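Local coordinates for protein Wss1p (Saccharomyces cerevisiae FostersO, PDB 5XBN) that cleaves DNA-binding proteins as a DNA-dependent zinc metalloendopeptidase, taking part in the repair of toxic DNA-protein cross-links such as trapped topoisomerase 1, at residues 30-35 / 67-72; 56-61 / 138-143; 113-118 / 131-136. All coordinates share one frame; numbering follows the deposited sequence.

Interaction 1 (30-35 / 67-72)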
ATOM      1  N   GLN A  30      10.545  -4.986  -3.847  1.00 22.42           N
ATOM      2  CA  GLN A  30      11.302  -6.222  -4.019  1.00 22.01           C
ATOM      3  C   GLN A  30      10.494  -7.477  -3.656  1.00 24.74           C
ATOM      4  O   GLN A  30      10.650  -8.527  -4.279  1.00 24.82           O
ATOM      5  CB  GLN A  30      12.586  -6.167  -3.195  1.00 22.52           C
ATOM      6  CG  GLN A  30      13.569  -5.137  -3.674  1.00 28.95           C
ATOM      7  CD  GLN A  30      14.818  -5.096  -2.810  1.00 36.15           C
ATOM      8  OE1 GLN A  30      15.443  -6.123  -2.554  1.00 35.26           O
ATOM      9  NE2 GLN A  30      15.171  -3.905  -2.336  1.00 40.04           N
ATOM     10  N   LYS A  31       9.627  -7.383  -2.659  1.00 20.15           N
ATOM     11  CA  LYS A  31       8.947  -8.575  -2.157  1.00 22.77           C
ATOM     12  C   LYS A  31       7.607  -8.199  -1.563  1.00 20.76           C
ATOM     13  O   LYS A  31       7.512  -7.183  -0.874  1.00 17.93           O
ATOM     14  CB  LYS A  31       9.813  -9.259  -1.092  1.00 23.05           C
ATOM     15  CG  LYS A  31       9.238 -10.532  -0.499  1.00 29.40           C
ATOM     16  CD  LYS A  31       9.436 -11.703  -1.426  1.00 32.67           C
ATOM     17  CE  LYS A  31       9.317 -13.035  -0.692  1.00 34.84           C
ATOM     18  NZ  LYS A  31       7.967 -13.254  -0.108  1.00 39.07           N
ATOM     19  N   VAL A  32       6.577  -9.005  -1.824  1.00 18.56           N
ATOM     20  CA  VAL A  32       5.320  -8.855  -1.095  1.00 18.47           C
ATOM     21  C   VAL A  32       5.050 -10.120  -0.281  1.00 22.49           C
ATOM     22  O   VAL A  32       5.518 -11.211  -0.620  1.00 28.84           O
ATOM     23  CB  VAL A  32       4.123  -8.563  -2.027  1.00 22.54           C
ATOM     24  CG1 VAL A  32       4.420  -7.352  -2.884  1.00 22.99           C
ATOM     25  CG2 VAL A  32       3.818  -9.755  -2.899  1.00 26.41           C
ATOM     26  N   ALA A  33       4.323  -9.975   0.812  1.00 19.35           N
ATOM     27  CA  ALA A  33       3.928 -11.150   1.597  1.00 24.13           C
ATOM     28  C   ALA A  33       2.576 -10.908   2.236  1.00 23.67           C
ATOM     29  O   ALA A  33       2.197  -9.764   2.462  1.00 21.81           O
ATOM     30  CB  ALA A  33       4.972 -11.459   2.657  1.00 27.34           C
ATOM     31  N   VAL A  34       1.839 -11.979   2.523  1.00 20.61           N
ATOM     32  CA  VAL A  34       0.587 -11.820   3.260  1.00 19.00           C
ATOM     33  C   VAL A  34       0.555 -12.790   4.437  1.00 22.69           C
ATOM     34  O   VAL A  34       1.393 -13.684   4.526  1.00 25.40           O
ATOM     35  CB  VAL A  34      -0.654 -12.036   2.363  1.00 22.93           C
ATOM     36  CG1 VAL A  34      -0.674 -11.008   1.232  1.00 23.84           C
ATOM     37  CG2 VAL A  34      -0.704 -13.449   1.816  1.00 25.33           C
ATOM     38  N   LEU A  35      -0.407 -12.592   5.329  1.00 22.85           N
ATOM     39  CA  LEU A  35      -0.557 -13.432   6.513  1.00 23.02           C
ATOM     40  C   LEU A  35      -1.061 -14.812   6.122  1.00 25.30           C
ATOM     41  O   LEU A  35      -2.183 -14.960   5.652  1.00 25.15           O
ATOM     42  CB  LEU A  35      -1.506 -12.776   7.516  1.00 24.68           C
ATOM     43  CG  LEU A  35      -0.970 -11.480   8.134  1.00 21.64           C
ATOM     44  CD1 LEU A  35      -2.079 -10.754   8.878  1.00 25.99           C
ATOM     45  CD2 LEU A  35       0.192 -11.766   9.068  1.00 25.87           C
ATOM     46  N   THR A  67      11.340  -2.205  -0.036  1.00 21.18           N
ATOM     47  CA  THR A  67      11.926  -3.537  -0.048  1.00 19.76           C
ATOM     48  C   THR A  67      10.835  -4.578   0.170  1.00 20.37           C
ATOM     49  O   THR A  67      10.643  -5.457  -0.667  1.00 23.00           O
ATOM     50  CB  THR A  67      13.040  -3.681   0.998  1.00 23.92           C
ATOM     51  OG1 THR A  67      14.064  -2.708   0.716  1.00 22.09           O
ATOM     52  CG2 THR A  67      13.645  -5.073   0.940  1.00 23.92           C
ATOM     53  N   ASN A  68      10.108  -4.457   1.279  1.00 18.81           N
ATOM     54  CA  ASN A  68       9.009  -5.369   1.598  1.00 17.06           C
ATOM     55  C   ASN A  68       7.677  -4.653   1.697  1.00 19.41           C
ATOM     56  O   ASN A  68       7.574  -3.663   2.416  1.00 21.32           O
ATOM     57  CB  ASN A  68       9.250  -6.076   2.938  1.00 17.57           C
ATOM     58  CG  ASN A  68      10.471  -6.961   2.916  1.00 21.81           C
ATOM     59  OD1 ASN A  68      10.472  -8.005   2.276  1.00 21.88           O
ATOM     60  ND2 ASN A  68      11.515  -6.551   3.626  1.00 23.67           N
ATOM     61  N   LEU A  69       6.666  -5.172   1.007  1.00 16.39           N
ATOM     62  CA  LEU A  69       5.290  -4.711   1.185  1.00 17.09           C
ATOM     63  C   LEU A  69       4.495  -5.877   1.740  1.00 18.35           C
ATOM     64  O   LEU A  69       4.327  -6.877   1.058  1.00 17.66           O
ATOM     65  CB  LEU A  69       4.682  -4.237  -0.141  1.00 17.30           C
ATOM     66  CG  LEU A  69       3.192  -3.877  -0.076  1.00 18.54           C
ATOM     67  CD1 LEU A  69       2.963  -2.754   0.905  1.00 19.90           C
ATOM     68  CD2 LEU A  69       2.676  -3.515  -1.471  1.00 22.83           C
ATOM     69  N   VAL A  70       3.999  -5.759   2.964  1.00 17.10           N
ATOM     70  CA  VAL A  70       3.420  -6.921   3.621  1.00 18.24           C
ATOM     71  C   VAL A  70       2.091  -6.600   4.299  1.00 20.56           C
ATOM     72  O   VAL A  70       1.801  -5.449   4.622  1.00 18.82           O
ATOM     73  CB  VAL A  70       4.403  -7.510   4.672  1.00 20.72           C
ATOM     74  CG1 VAL A  70       5.743  -7.918   4.028  1.00 24.78           C
ATOM     75  CG2 VAL A  70       4.643  -6.525   5.776  1.00 23.18           C
ATOM     76  N   GLU A  71       1.280  -7.638   4.503  1.00 18.93           N
ATOM     77  CA  GLU A  71       0.027  -7.521   5.246  1.00 18.16           C
ATOM     78  C   GLU A  71       0.283  -7.596   6.748  1.00 23.26           C
ATOM     79  O   GLU A  71       1.139  -8.364   7.186  1.00 21.61           O
ATOM     80  CB  GLU A  71      -0.927  -8.644   4.855  1.00 20.62           C
ATOM     81  CG  GLU A  71      -2.212  -8.649   5.667  1.00 20.61           C
ATOM     82  CD  GLU A  71      -3.096  -9.831   5.352  1.00 23.61           C
ATOM     83  OE1 GLU A  71      -2.600 -10.821   4.776  1.00 23.02           O
ATOM     84  OE2 GLU A  71      -4.294  -9.752   5.690  1.00 26.66           O
ATOM     85  N   PHE A  72      -0.449  -6.819   7.540  1.00 21.26           N
ATOM     86  CA  PHE A  72      -0.489  -7.076   8.982  1.00 21.30           C
ATOM     87  C   PHE A  72      -1.931  -6.882   9.435  1.00 24.60           C
ATOM     88  O   PHE A  72      -2.784  -6.509   8.628  1.00 23.31           O
ATOM     89  CB  PHE A  72       0.581  -6.230   9.741  1.00 22.97           C
ATOM     90  CG  PHE A  72       0.280  -4.748   9.902  1.00 22.58           C
ATOM     91  CD1 PHE A  72       0.820  -4.029  10.971  1.00 24.77           C
ATOM     92  CD2 PHE A  72      -0.563  -4.086   9.034  1.00 22.79           C
ATOM     93  CE1 PHE A  72       0.572  -2.656  11.113  1.00 27.69           C
ATOM     94  CE2 PHE A  72      -0.838  -2.733   9.190  1.00 22.53           C
ATOM     95  CZ  PHE A  72      -0.265  -2.020  10.220  1.00 25.17           C
TER
HETATM   96  O   HOH W   1      -3.765 -13.280   4.305  1.00 25.97           O
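Glu-71 reaches across to Leu-35 as an extended arm: its CG stands anti to the backbone N (chi1 176°) and the chain stays straight beyond, carrying the carboxylate past the end of strand 29-33. There OE1 accepts the backbone N-H of Leu-35 at 2.9 Å from N, in a nearly straight bond that comes in from above the carboxylate plane. A water bridges the same OE1 to the carbonyl O of Leu-35, and OE2 forms a salt bridge with Arg-95, leaving both oxygens of this buried group engaged. The Leu-35 side chain crosses the glutamate at about a right angle, CD1 lying 3.8 Å from CG of Glu-71, while CB of Val-34 comes within 3.3 Å of OE1. Upstream, the two backbones run parallel as neighbouring strands of the mixed sheet of this metalloprotease domain, with 29-33 at one edge. The ladder passes from Leu-69 N to Lys-31 O (2.9 Å), then from Ala-33 N to Leu-69 O and from Glu-71 N to Ala-33 O; a weak bond from Lys-31 N to Thr-67 O precedes it. Val-32 and Leu-69 share the face covered by Ile-48 of helix 41-54, CG1 of the valine lying 4.2 Å from CB of the leucine. On the other face CB of Ala-33 meets CG1 of Val-70 at 3.9 Å, and OD1 of Asn-68 lies 3.7 Å from CB of Lys-31. The side chains of Gln-30 and Thr-67 run alongside one another in the same direction, NE2 of the glutamine 3.8 Å from CG2 of the threonine.

Interaction 2 (56-61 / 138-143)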
ATOM      1  N   SER A  56       2.841   1.169  -9.453  1.00 17.81           N
ATOM      2  CA  SER A  56       4.184   1.052 -10.022  1.00 20.64           C
ATOM      3  C   SER A  56       4.621   2.321 -10.756  1.00 20.43           C
ATOM      4  O   SER A  56       5.764   2.801 -10.623  1.00 21.38           O
ATOM      5  CB  SER A  56       4.245  -0.162 -10.961  1.00 20.95           C
ATOM      6  OG  SER A  56       3.333  -0.027 -12.038  1.00 24.72           O
ATOM      7  N   TYR A  57       3.703   2.889 -11.522  1.00 17.66           N
ATOM      8  CA  TYR A  57       4.039   4.052 -12.333  1.00 19.52           C
ATOM      9  C   TYR A  57       4.335   5.263 -11.448  1.00 22.33           C
ATOM     10  O   TYR A  57       5.283   6.015 -11.700  1.00 21.58           O
ATOM     11  CB  TYR A  57       2.884   4.357 -13.294  1.00 21.19           C
ATOM     12  CG  TYR A  57       3.244   5.281 -14.438  1.00 22.57           C
ATOM     13  CD1 TYR A  57       3.143   6.660 -14.298  1.00 26.68           C
ATOM     14  CD2 TYR A  57       3.666   4.774 -15.663  1.00 30.78           C
ATOM     15  CE1 TYR A  57       3.454   7.515 -15.347  1.00 27.69           C
ATOM     16  CE2 TYR A  57       3.976   5.627 -16.724  1.00 35.16           C
ATOM     17  CZ  TYR A  57       3.870   6.994 -16.553  1.00 34.41           C
ATOM     18  OH  TYR A  57       4.170   7.858 -17.588  1.00 36.44           O
ATOM     19  N   LEU A  58       3.512   5.439 -10.418  1.00 16.04           N
ATOM     20  CA  LEU A  58       3.657   6.550  -9.475  1.00 19.05           C
ATOM     21  C   LEU A  58       4.991   6.435  -8.742  1.00 20.66           C
ATOM     22  O   LEU A  58       5.709   7.417  -8.567  1.00 22.50           O
ATOM     23  CB  LEU A  58       2.488   6.563  -8.477  1.00 16.28           C
ATOM     24  CG  LEU A  58       2.424   7.710  -7.456  1.00 18.32           C
ATOM     25  CD1 LEU A  58       2.103   9.021  -8.136  1.00 22.31           C
ATOM     26  CD2 LEU A  58       1.408   7.412  -6.377  1.00 22.15           C
HETATM   27  N   MSE A  59       5.331   5.221  -8.324  1.00 19.10           N
HETATM   28  CA  MSE A  59       6.608   5.026  -7.661  1.00 19.45           C
HETATM   29  C   MSE A  59       7.765   5.339  -8.610  1.00 20.88           C
HETATM   30  O   MSE A  59       8.756   5.929  -8.188  1.00 21.40           O
HETATM   31  CB  MSE A  59       6.721   3.606  -7.106  1.00 16.23           C
HETATM   32  CG  MSE A  59       5.785   3.388  -5.921  1.00 18.12           C
HETATM   33 SE   MSE A  59       5.953   1.617  -5.118  0.73 19.94          SE
HETATM   34  CE  MSE A  59       7.760   1.769  -4.372  1.00 18.73           C
ATOM     35  N   LYS A  60       7.648   4.968  -9.882  1.00 20.69           N
ATOM     36  CA  LYS A  60       8.715   5.303 -10.831  1.00 21.96           C
ATOM     37  C   LYS A  60       8.867   6.823 -10.958  1.00 27.69           C
ATOM     38  O   LYS A  60       9.997   7.350 -10.928  1.00 24.66           O
ATOM     39  CB  LYS A  60       8.463   4.680 -12.202  1.00 25.12           C
ATOM     40  CG  LYS A  60       9.537   5.060 -13.221  1.00 28.12           C
ATOM     41  CD  LYS A  60       9.397   4.292 -14.515  1.00 35.69           C
ATOM     42  CE  LYS A  60      10.763   4.065 -15.156  1.00 44.14           C
ATOM     43  NZ  LYS A  60      11.669   3.285 -14.260  1.00 48.70           N
ATOM     44  N   GLU A  61       7.736   7.516 -11.063  1.00 21.17           N
ATOM     45  CA  GLU A  61       7.721   8.980 -11.208  1.00 22.98           C
ATOM     46  C   GLU A  61       8.350   9.690 -10.018  1.00 24.85           C
ATOM     47  O   GLU A  61       8.975  10.751 -10.168  1.00 25.57           O
ATOM     48  CB  GLU A  61       6.287   9.497 -11.378  1.00 26.05           C
ATOM     49  CG  GLU A  61       5.698   9.333 -12.751  1.00 29.94           C
ATOM     50  CD  GLU A  61       4.393  10.101 -12.913  1.00 31.62           C
ATOM     51  OE1 GLU A  61       3.791  10.514 -11.891  1.00 31.19           O
ATOM     52  OE2 GLU A  61       3.975  10.304 -14.066  1.00 37.22           O
ATOM     53  N   GLY A 138      -3.988  12.525  -5.994  1.00 21.14           N
ATOM     54  CA  GLY A 138      -4.466  13.113  -7.235  1.00 25.18           C
ATOM     55  C   GLY A 138      -3.866  12.452  -8.461  1.00 27.10           C
ATOM     56  O   GLY A 138      -4.567  12.101  -9.422  1.00 24.35           O
ATOM     57  N   ARG A 139      -2.556  12.260  -8.420  1.00 21.91           N
ATOM     58  CA  ARG A 139      -1.839  11.720  -9.558  1.00 19.55           C
ATOM     59  C   ARG A 139      -2.174  10.247  -9.770  1.00 20.82           C
ATOM     60  O   ARG A 139      -2.315   9.806 -10.910  1.00 20.79           O
ATOM     61  CB  ARG A 139      -0.341  11.907  -9.355  1.00 20.73           C
ATOM     62  CG  ARG A 139       0.508  11.328 -10.440  1.00 22.20           C
ATOM     63  CD  ARG A 139       0.153  11.889 -11.793  1.00 22.84           C
ATOM     64  NE  ARG A 139       1.071  11.369 -12.790  1.00 24.75           N
ATOM     65  CZ  ARG A 139       0.833  11.360 -14.091  1.00 27.29           C
ATOM     66  NH1 ARG A 139      -0.305  11.858 -14.561  1.00 27.62           N
ATOM     67  NH2 ARG A 139       1.731  10.843 -14.917  1.00 29.42           N
ATOM     68  N   GLN A 140      -2.322   9.498  -8.680  1.00 18.26           N
ATOM     69  CA  GLN A 140      -2.603   8.067  -8.797  1.00 17.28           C
ATOM     70  C   GLN A 140      -3.922   7.845  -9.537  1.00 21.61           C
ATOM     71  O   GLN A 140      -4.045   6.918 -10.343  1.00 20.81           O
ATOM     72  CB  GLN A 140      -2.645   7.391  -7.426  1.00 20.48           C
ATOM     73  CG  GLN A 140      -3.019   5.907  -7.491  1.00 20.87           C
ATOM     74  CD  GLN A 140      -2.001   5.060  -8.253  1.00 21.36           C
ATOM     75  OE1 GLN A 140      -0.841   5.453  -8.431  1.00 21.71           O
ATOM     76  NE2 GLN A 140      -2.436   3.886  -8.707  1.00 20.96           N
ATOM     77  N   TRP A 141      -4.910   8.696  -9.274  1.00 21.87           N
ATOM     78  CA  TRP A 141      -6.189   8.561  -9.974  1.00 24.93           C
ATOM     79  C   TRP A 141      -6.015   8.699 -11.473  1.00 24.56           C
ATOM     80  O   TRP A 141      -6.564   7.907 -12.240  1.00 24.15           O
ATOM     81  CB  TRP A 141      -7.206   9.601  -9.501  1.00 26.09           C
ATOM     82  CG  TRP A 141      -8.435   9.641 -10.399  1.00 30.70           C
ATOM     83  CD1 TRP A 141      -8.648  10.461 -11.473  1.00 30.99           C
ATOM     84  CD2 TRP A 141      -9.589   8.806 -10.299  1.00 30.17           C
ATOM     85  NE1 TRP A 141      -9.871  10.192 -12.043  1.00 33.32           N
ATOM     86  CE2 TRP A 141     -10.471   9.184 -11.338  1.00 30.99           C
ATOM     87  CE3 TRP A 141      -9.971   7.790  -9.425  1.00 30.71           C
ATOM     88  CZ2 TRP A 141     -11.706   8.569 -11.529  1.00 33.11           C
ATOM     89  CZ3 TRP A 141     -11.207   7.177  -9.616  1.00 35.86           C
ATOM     90  CH2 TRP A 141     -12.058   7.575 -10.659  1.00 34.81           C
ATOM     91  N   VAL A 142      -5.271   9.722 -11.891  1.00 23.26           N
ATOM     92  CA  VAL A 142      -5.066   9.987 -13.311  1.00 21.52           C
ATOM     93  C   VAL A 142      -4.310   8.842 -13.956  1.00 22.07           C
ATOM     94  O   VAL A 142      -4.613   8.440 -15.075  1.00 21.50           O
ATOM     95  CB  VAL A 142      -4.283  11.305 -13.552  1.00 23.19           C
ATOM     96  CG1 VAL A 142      -3.954  11.481 -15.032  1.00 27.35           C
ATOM     97  CG2 VAL A 142      -5.069  12.501 -13.023  1.00 24.47           C
ATOM     98  N   ILE A 143      -3.301   8.336 -13.253  1.00 18.75           N
ATOM     99  CA  ILE A 143      -2.558   7.179 -13.745  1.00 18.55           C
ATOM    100  C   ILE A 143      -3.471   5.982 -14.015  1.00 18.82           C
ATOM    101  O   ILE A 143      -3.347   5.312 -15.037  1.00 20.66           O
ATOM    102  CB  ILE A 143      -1.459   6.768 -12.743  1.00 18.33           C
ATOM    103  CG1 ILE A 143      -0.338   7.810 -12.752  1.00 20.80           C
ATOM    104  CG2 ILE A 143      -0.924   5.388 -13.076  1.00 18.02           C
ATOM    105  CD1 ILE A 143       0.693   7.661 -11.600  1.00 20.16           C
TER
HETATM  106  O   HOH W   2       0.920   4.299 -10.313  1.00 19.45           O
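Two helices of the WLM metalloprotease domain, the short helix 56-62 and the C-terminal helix 127-145, pack here with a crossing angle of 128° between the segments and 9.9 Å between their axes. Leu-58 and Ile-143, both buried, form the apolar part: CD1 of the isoleucine lies 3.8 Å from CB of Leu-58 and also touches CD1 of the Tyr-57 ring. The side chains of Leu-58 and Arg-139 run antiparallel alongside one another, and the methyl CD1 of the leucine rests on the aliphatic CG of the arginine at 3.6 Å. Beyond that methylene, the guanidinium meets the carboxylate of Glu-61 almost coplanar, the planes 6° apart, in a two-pronged salt bridge. NE donates to the syn lone pair of OE1 at 3.0 Å in a nearly straight bond, while NH2 meets OE2 in a very short one. Two parallel prongs fix the rotation of both flat groups. CG1 of Ile-143 lies over one guanidinium face, off its centre, and NH2 also approaches the edge of the Tyr-57 ring at CE1. Next to Arg-139 on the same helix, Gln-140 also meets Leu-58, its NE2 held by Glu-144 and by the carbonyl of Lys-54. OE1 of Gln-140 lies 3.5 Å from CB of Leu-58, and a single water accepts from Leu-58 N and donates to Gln-140 OE1, each at 2.8 Å.

Interaction 3 (113-118 / 131-136). With ZN (zinc ion), chain B.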
HETATM    1  N   MSE A 113      -1.910   2.940   1.239  1.00 19.58           N
HETATM    2  CA  MSE A 113      -0.644   2.744   0.550  1.00 19.00           C
HETATM    3  C   MSE A 113       0.018   4.080   0.221  1.00 20.90           C
HETATM    4  O   MSE A 113       1.218   4.252   0.444  1.00 19.57           O
HETATM    5  CB  MSE A 113      -0.829   1.932  -0.730  1.00 18.95           C
HETATM    6  CG  MSE A 113       0.464   1.691  -1.506  1.00 20.44           C
HETATM    7 SE   MSE A 113       1.794   0.621  -0.515  0.65 23.62          SE
HETATM    8  CE  MSE A 113       3.165   0.481  -1.892  1.00 23.82           C
ATOM      9  N   LEU A 114      -0.755   5.033  -0.295  1.00 19.64           N
ATOM     10  CA  LEU A 114      -0.185   6.323  -0.660  1.00 15.48           C
ATOM     11  C   LEU A 114       0.250   7.115   0.577  1.00 18.57           C
ATOM     12  O   LEU A 114       1.266   7.814   0.543  1.00 19.83           O
ATOM     13  CB  LEU A 114      -1.176   7.131  -1.495  1.00 20.14           C
ATOM     14  CG  LEU A 114      -1.569   6.482  -2.836  1.00 22.02           C
ATOM     15  CD1 LEU A 114      -2.562   7.351  -3.594  1.00 21.85           C
ATOM     16  CD2 LEU A 114      -0.362   6.197  -3.692  1.00 23.52           C
ATOM     17  N   HIS A 115      -0.518   7.009   1.657  1.00 18.14           N
ATOM     18  CA  HIS A 115      -0.119   7.579   2.941  1.00 19.90           C
ATOM     19  C   HIS A 115       1.248   7.047   3.348  1.00 19.78           C
ATOM     20  O   HIS A 115       2.146   7.799   3.729  1.00 17.04           O
ATOM     21  CB  HIS A 115      -1.158   7.241   4.025  1.00 19.35           C
ATOM     22  CG  HIS A 115      -0.835   7.789   5.387  1.00 25.43           C
ATOM     23  ND1 HIS A 115      -1.621   8.742   6.009  1.00 26.62           N
ATOM     24  CD2 HIS A 115       0.170   7.510   6.255  1.00 21.36           C
ATOM     25  CE1 HIS A 115      -1.108   9.029   7.191  1.00 23.50           C
ATOM     26  NE2 HIS A 115      -0.023   8.292   7.370  1.00 24.47           N
ATOM     27  N   GLU A 116       1.414   5.734   3.285  1.00 18.59           N
ATOM     28  CA  GLU A 116       2.682   5.165   3.727  1.00 16.69           C
ATOM     29  C   GLU A 116       3.839   5.467   2.786  1.00 18.65           C
ATOM     30  O   GLU A 116       4.955   5.623   3.248  1.00 18.85           O
ATOM     31  CB  GLU A 116       2.557   3.651   3.921  1.00 20.79           C
ATOM     32  CG  GLU A 116       1.471   3.277   4.938  1.00 18.14           C
ATOM     33  CD  GLU A 116       1.675   3.914   6.295  1.00 20.76           C
ATOM     34  OE1 GLU A 116       2.825   4.227   6.660  1.00 22.82           O
ATOM     35  OE2 GLU A 116       0.680   4.086   7.018  1.00 22.06           O
ATOM     36  N   LEU A 117       3.580   5.542   1.478  1.00 19.51           N
ATOM     37  CA  LEU A 117       4.628   5.956   0.541  1.00 19.86           C
ATOM     38  C   LEU A 117       5.103   7.372   0.847  1.00 19.73           C
ATOM     39  O   LEU A 117       6.271   7.687   0.699  1.00 18.37           O
ATOM     40  CB  LEU A 117       4.136   5.877  -0.908  1.00 18.07           C
ATOM     41  CG  LEU A 117       4.093   4.446  -1.456  1.00 18.49           C
ATOM     42  CD1 LEU A 117       3.386   4.436  -2.807  1.00 16.31           C
ATOM     43  CD2 LEU A 117       5.525   3.881  -1.566  1.00 21.69           C
ATOM     44  N   THR A 118       4.185   8.228   1.270  1.00 17.47           N
ATOM     45  CA  THR A 118       4.551   9.604   1.602  1.00 16.38           C
ATOM     46  C   THR A 118       5.594   9.612   2.728  1.00 20.41           C
ATOM     47  O   THR A 118       6.481  10.453   2.743  1.00 20.06           O
ATOM     48  CB  THR A 118       3.302  10.424   1.998  1.00 19.28           C
ATOM     49  OG1 THR A 118       2.351  10.393   0.922  1.00 20.14           O
ATOM     50  CG2 THR A 118       3.656  11.868   2.288  1.00 21.95           C
ATOM     51  N   ASN A 131       0.647  17.842   1.995  1.00 20.52           N
ATOM     52  CA  ASN A 131       0.749  18.389   0.650  1.00 20.07           C
ATOM     53  C   ASN A 131       1.166  17.321  -0.344  1.00 22.43           C
ATOM     54  O   ASN A 131       0.575  17.160  -1.408  1.00 21.12           O
ATOM     55  CB  ASN A 131       1.759  19.536   0.590  1.00 22.01           C
ATOM     56  CG  ASN A 131       1.935  20.042  -0.818  1.00 26.62           C
ATOM     57  OD1 ASN A 131       1.003  20.586  -1.401  1.00 24.93           O
ATOM     58  ND2 ASN A 131       3.100  19.812  -1.396  1.00 26.63           N
ATOM     59  N   LYS A 132       2.197  16.574   0.025  1.00 19.79           N
ATOM     60  CA  LYS A 132       2.689  15.502  -0.822  1.00 18.39           C
ATOM     61  C   LYS A 132       1.642  14.400  -1.005  1.00 20.31           C
ATOM     62  O   LYS A 132       1.442  13.911  -2.122  1.00 18.66           O
ATOM     63  CB  LYS A 132       3.975  14.922  -0.223  1.00 20.60           C
ATOM     64  CG  LYS A 132       4.558  13.774  -1.030  1.00 20.23           C
ATOM     65  CD  LYS A 132       5.051  14.258  -2.364  1.00 23.96           C
ATOM     66  CE  LYS A 132       5.492  13.109  -3.237  1.00 29.47           C
ATOM     67  NZ  LYS A 132       6.064  13.665  -4.498  1.00 38.68           N
ATOM     68  N   LEU A 133       0.970  14.017   0.081  1.00 19.78           N
ATOM     69  CA  LEU A 133      -0.011  12.936   0.001  1.00 19.31           C
ATOM     70  C   LEU A 133      -1.147  13.350  -0.927  1.00 21.96           C
ATOM     71  O   LEU A 133      -1.646  12.557  -1.721  1.00 19.63           O
ATOM     72  CB  LEU A 133      -0.538  12.574   1.392  1.00 18.78           C
ATOM     73  CG  LEU A 133      -1.717  11.608   1.434  1.00 21.43           C
ATOM     74  CD1 LEU A 133      -1.393  10.324   0.672  1.00 22.19           C
ATOM     75  CD2 LEU A 133      -2.088  11.311   2.879  1.00 22.41           C
ATOM     76  N   ASP A 134      -1.549  14.607  -0.824  1.00 21.19           N
ATOM     77  CA  ASP A 134      -2.575  15.133  -1.716  1.00 21.32           C
ATOM     78  C   ASP A 134      -2.150  15.062  -3.186  1.00 23.29           C
ATOM     79  O   ASP A 134      -2.946  14.669  -4.045  1.00 24.43           O
ATOM     80  CB  ASP A 134      -2.910  16.564  -1.318  1.00 20.66           C
ATOM     81  CG  ASP A 134      -3.836  17.219  -2.296  1.00 23.68           C
ATOM     82  OD1 ASP A 134      -5.048  16.918  -2.252  1.00 28.50           O
ATOM     83  OD2 ASP A 134      -3.340  18.014  -3.113  1.00 25.33           O
ATOM     84  N   GLU A 135      -0.894  15.405  -3.485  1.00 19.31           N
ATOM     85  CA  GLU A 135      -0.384  15.257  -4.849  1.00 21.89           C
ATOM     86  C   GLU A 135      -0.383  13.802  -5.312  1.00 21.17           C
ATOM     87  O   GLU A 135      -0.715  13.518  -6.466  1.00 22.56           O
ATOM     88  CB  GLU A 135       1.035  15.816  -4.989  1.00 21.19           C
ATOM     89  CG  GLU A 135       1.138  17.335  -4.832  1.00 27.35           C
ATOM     90  CD  GLU A 135       0.370  18.086  -5.908  1.00 34.59           C
ATOM     91  OE1 GLU A 135       0.424  17.671  -7.094  1.00 35.27           O
ATOM     92  OE2 GLU A 135      -0.289  19.096  -5.569  1.00 35.40           O
ATOM     93  N   LEU A 136      -0.004  12.881  -4.426  1.00 18.54           N
ATOM     94  CA  LEU A 136       0.054  11.470  -4.825  1.00 20.39           C
ATOM     95  C   LEU A 136      -1.324  10.908  -5.109  1.00 19.43           C
ATOM     96  O   LEU A 136      -1.529  10.188  -6.094  1.00 22.13           O
ATOM     97  CB  LEU A 136       0.744  10.634  -3.746  1.00 17.21           C
ATOM     98  CG  LEU A 136       2.211  10.998  -3.532  1.00 20.29           C
ATOM     99  CD1 LEU A 136       2.786  10.175  -2.382  1.00 21.68           C
ATOM    100  CD2 LEU A 136       3.039  10.811  -4.797  1.00 21.92           C
TER
HETATM  101 ZN    ZN B 201       1.274   8.484   8.838  1.00 30.00          ZN
HETATM  102  O   HOH W   3       1.026   7.371  10.436  1.00 30.00           O
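With CG anti to its backbone N (chi1 171°), Leu-133 leans across to helix 106-118 and sets its two methyls against neighbouring parts of it. CD1 lies against the backbone, 3.6 Å from both C of Leu-114 and N of His-115, and CD2 approaches ND1 of the His-115 ring at 4.1 Å. In Thr-118 the hydroxyl stands anti to the carbonyl carbon (chi1 -57°), which turns OG1 back along its own helix to donate to Leu-114 O at 2.8 Å. Thr-118 N reaches that same carbonyl from the opposite face of its plane, so the oxygen is gripped twice. OG1 also faces helix 127-145, where CD1 of Leu-136 comes within 3.3 Å of it, while CG2 packs against CG of Lys-132, whose NZ bonds to Asn-62. CB of His-115 points away from helix 127-145, yet the ring stays beside Leu-133, and its NE2 binds zinc at 2.0 Å. A water, His-119 and His-125 are the other ligands of the metal, and Phe-129 meets the His-115 ring edge-to-face. Leu-133, from helix 127-145, thus touches a first-shell ligand carried by helix 106-118, where the HExxH motif begins, with Glu-116 as the probable catalytic glutamate, as in the zincin-type metalloproteases.

Overall arrangement
From the N terminus, strand 29-33 is followed by helices 41-54 and 56-62 before interaction 1 closes the first loop, by pairing the edge strand with strand 66-72. Helix 56-62 lies inside that loop but finds its partner far later, in helix 127-145, so interactions 1 and 2 cross along the chain. Interaction 3 is a short closure, from helix 106-118 to helix 127-145, nested within the loop of interaction 2. Interactions 2 and 3 share helix 127-145 and touch where Leu-58 meets Leu-114, joining three helices. Interaction 1 lies across the chain's centre from both, and Leu-69 against Met-113 connects the sheet to the zinc-binding helix.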